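Halocarboxylic acid dehalogenase DehI (Pseudomonas putida, PDB 3BJX) probably hydrolyses the carbon-halogen bond of alpha-halocarboxylic acids, releasing halide, as a group I haloacid dehalogenase. Local coordinates at residues 35-40 / 66-71. Residues are numbered along the deposited sequence; the frame is centred on the assembly and turned at random.
Sequences ESTYED and LAWRRS. With SO4 (sulfate ion), chain G.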
loop_
_atom_site.group_PDB
_atom_site.type_symbol
_atom_site.label_atom_id
_atom_site.label_comp_id
_atom_site.label_asym_id
_atom_site.label_seq_id
_atom_site.Cartn_x
_atom_site.Cartn_y
_atom_site.Cartn_z
ATOM N N GLU A 35 -26.294 -4.885 1.454
ATOM C CA GLU A 35 -26.911 -4.693 0.164
ATOM C C GLU A 35 -27.476 -3.282 0.054
ATOM O O GLU A 35 -27.417 -2.679 -1.016
ATOM C CB GLU A 35 -28.011 -5.714 -0.032
ATOM C CG GLU A 35 -28.617 -5.724 -1.423
ATOM C CD GLU A 35 -29.750 -6.723 -1.561
ATOM O OE1 GLU A 35 -30.079 -7.418 -0.568
ATOM O OE2 GLU A 35 -30.306 -6.809 -2.675
ATOM N N SER A 36 -28.021 -2.770 1.159
ATOM C CA SER A 36 -28.575 -1.425 1.221
ATOM C C SER A 36 -27.496 -0.382 1.047
ATOM O O SER A 36 -27.651 0.543 0.252
ATOM C CB SER A 36 -29.279 -1.202 2.554
ATOM O OG SER A 36 -30.603 -1.663 2.461
ATOM N N THR A 37 -26.422 -0.541 1.824
ATOM C CA THR A 37 -25.160 0.229 1.702
ATOM C C THR A 37 -24.627 0.318 0.264
ATOM O O THR A 37 -24.401 1.417 -0.243
ATOM C CB THR A 37 -24.049 -0.345 2.651
ATOM O OG1 THR A 37 -24.457 -0.192 4.009
ATOM C CG2 THR A 37 -22.738 0.381 2.479
ATOM N N TYR A 38 -24.423 -0.832 -0.374
ATOM C CA TYR A 38 -24.011 -0.920 -1.788
ATOM C C TYR A 38 -24.847 -0.040 -2.705
ATOM O O TYR A 38 -24.308 0.761 -3.463
ATOM C CB TYR A 38 -24.107 -2.375 -2.282
ATOM C CG TYR A 38 -22.891 -3.248 -2.009
ATOM C CD1 TYR A 38 -22.504 -4.242 -2.923
ATOM C CD2 TYR A 38 -22.138 -3.095 -0.836
ATOM C CE1 TYR A 38 -21.415 -5.061 -2.661
ATOM C CE2 TYR A 38 -21.032 -3.895 -0.580
ATOM C CZ TYR A 38 -20.675 -4.873 -1.480
ATOM O OH TYR A 38 -19.573 -5.658 -1.209
ATOM N N GLU A 39 -26.160 -0.211 -2.649
ATOM C CA GLU A 39 -27.102 0.585 -3.438
ATOM C C GLU A 39 -26.978 2.060 -3.102
ATOM O O GLU A 39 -26.947 2.900 -4.005
ATOM C CB GLU A 39 -28.527 0.113 -3.185
ATOM C CG GLU A 39 -29.619 1.028 -3.748
ATOM C CD GLU A 39 -29.865 0.864 -5.241
ATOM O OE1 GLU A 39 -29.170 0.051 -5.917
ATOM O OE2 GLU A 39 -30.776 1.562 -5.746
ATOM N N ASP A 40 -26.887 2.367 -1.809
ATOM C CA ASP A 40 -26.737 3.749 -1.361
ATOM C C ASP A 40 -25.426 4.383 -1.824
ATOM O O ASP A 40 -25.419 5.554 -2.221
ATOM C CB ASP A 40 -26.883 3.880 0.156
ATOM C CG ASP A 40 -27.196 5.289 0.563
ATOM O OD1 ASP A 40 -27.931 5.953 -0.202
ATOM O OD2 ASP A 40 -26.708 5.758 1.604
ATOM N N LEU A 66 -21.055 1.280 8.580
ATOM C CA LEU A 66 -20.775 2.376 9.492
ATOM C C LEU A 66 -19.923 3.440 8.816
ATOM O O LEU A 66 -20.323 4.600 8.774
ATOM C CB LEU A 66 -20.095 1.868 10.766
ATOM C CG LEU A 66 -19.551 2.937 11.721
ATOM C CD1 LEU A 66 -20.646 3.572 12.577
ATOM C CD2 LEU A 66 -18.453 2.327 12.583
ATOM N N ALA A 67 -18.762 3.036 8.284
ATOM C CA ALA A 67 -17.885 3.920 7.517
ATOM C C ALA A 67 -18.611 4.717 6.432
ATOM O O ALA A 67 -18.424 5.928 6.308
ATOM C CB ALA A 67 -16.743 3.147 6.921
ATOM N N TRP A 68 -19.452 4.064 5.650
ATOM C CA TRP A 68 -20.223 4.802 4.645
ATOM C C TRP A 68 -21.227 5.809 5.236
ATOM O O TRP A 68 -21.375 6.926 4.727
ATOM C CB TRP A 68 -20.933 3.843 3.688
ATOM C CG TRP A 68 -21.845 4.552 2.765
ATOM C CD1 TRP A 68 -23.199 4.475 2.737
ATOM C CD2 TRP A 68 -21.470 5.496 1.751
ATOM N NE1 TRP A 68 -23.700 5.311 1.756
ATOM C CE2 TRP A 68 -22.650 5.940 1.136
ATOM C CE3 TRP A 68 -20.243 5.999 1.294
ATOM C CZ2 TRP A 68 -22.640 6.845 0.093
ATOM C CZ3 TRP A 68 -20.247 6.909 0.268
ATOM C CH2 TRP A 68 -21.430 7.320 -0.321
ATOM N N ARG A 69 -21.910 5.409 6.309
ATOM C CA ARG A 69 -22.908 6.239 6.989
ATOM C C ARG A 69 -22.309 7.564 7.482
ATOM O O ARG A 69 -22.981 8.592 7.520
ATOM C CB ARG A 69 -23.493 5.437 8.155
ATOM C CG ARG A 69 -24.492 6.164 9.068
ATOM C CD ARG A 69 -24.935 5.267 10.229
ATOM N NE ARG A 69 -25.175 3.898 9.771
ATOM C CZ ARG A 69 -24.672 2.797 10.331
ATOM N NH1 ARG A 69 -23.915 2.861 11.425
ATOM N NH2 ARG A 69 -24.957 1.616 9.799
ATOM N N ARG A 70 -21.034 7.533 7.833
ATOM C CA ARG A 70 -20.360 8.690 8.399
ATOM C C ARG A 70 -19.705 9.598 7.331
ATOM O O ARG A 70 -19.351 10.742 7.620
ATOM C CB ARG A 70 -19.334 8.218 9.431
ATOM C CG ARG A 70 -19.875 7.137 10.355
ATOM C CD ARG A 70 -20.562 7.729 11.565
ATOM N NE ARG A 70 -19.528 8.119 12.501
ATOM C CZ ARG A 70 -19.327 7.585 13.696
ATOM N NH1 ARG A 70 -20.134 6.651 14.194
ATOM N NH2 ARG A 70 -18.309 8.032 14.406
ATOM N N SER A 71 -19.588 9.090 6.107
ATOM C CA SER A 71 -18.942 9.790 5.005
ATOM C C SER A 71 -19.924 10.245 3.924
ATOM O O SER A 71 -19.595 11.098 3.110
ATOM C CB SER A 71 -17.882 8.878 4.365
ATOM O OG SER A 71 -17.081 8.237 5.344
HETATM S S SO4 G . -23.758 5.924 14.260
HETATM O O1 SO4 G . -24.417 4.784 13.625
HETATM O O2 SO4 G . -24.751 6.768 14.928
HETATM O O3 SO4 G . -22.767 5.442 15.224
HETATM O O4 SO4 G . -23.087 6.710 13.225
#
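With CG swung opposite the backbone N in both Trp68 (chi1 173°) and Asp40 (chi1 -161°), the indole leans from helix 63-71 onto helix 32-45 and the carboxylate comes round to meet its N-H. The bond from Trp68 NE1 to Asp40 OD2 is 3.0 Å long and nearly straight, 165° at the hydrogen. The oxygen lies almost in the ring plane, where the indole N-H points, yet the donor reaches it from above the carboxylate plane, the two flat groups standing nearly perpendicular. Tryptophan suits this place because it combines a broad apolar surface with one donor, and a buried N-H needs an acceptor; aspartate, short enough to stay close to its helix, supplies it. The other oxygen, Asp40 OD1, forms a salt bridge with Lys163, so the carboxylate serves two partners and is probably held as the anion.

Beside this bond, Thr37 CG2 packs 4.1 Å from Trp68 CB and equally near CD1. Thr37 lies just under one turn before Asp40, so both reach the indole from the same flank of their helix. Its OG1 bonds back to the carbonyl of Glu33, a habit that lets threonine sit on the buried face of a helix with its methyl turned to a neighbour. The contact joins two helices of the all-helical DehI fold; further along helix 32-45, Ile41, Thr44 and Leu45 also touch the indole, while Leu135 packs on it from helix 112-143.

Elsewhere on helix 63-71, Arg69 NH1 and Arg70 NH1 hold a sulfate, probably from the crystallisation liquor, through SO4 O1 at 3.0 Å and SO4 O4 at 3.1 Å respectively. Long, flexible arginines can converge on such an anion from successive positions, and Arg70 NH2 also pairs with Glu260.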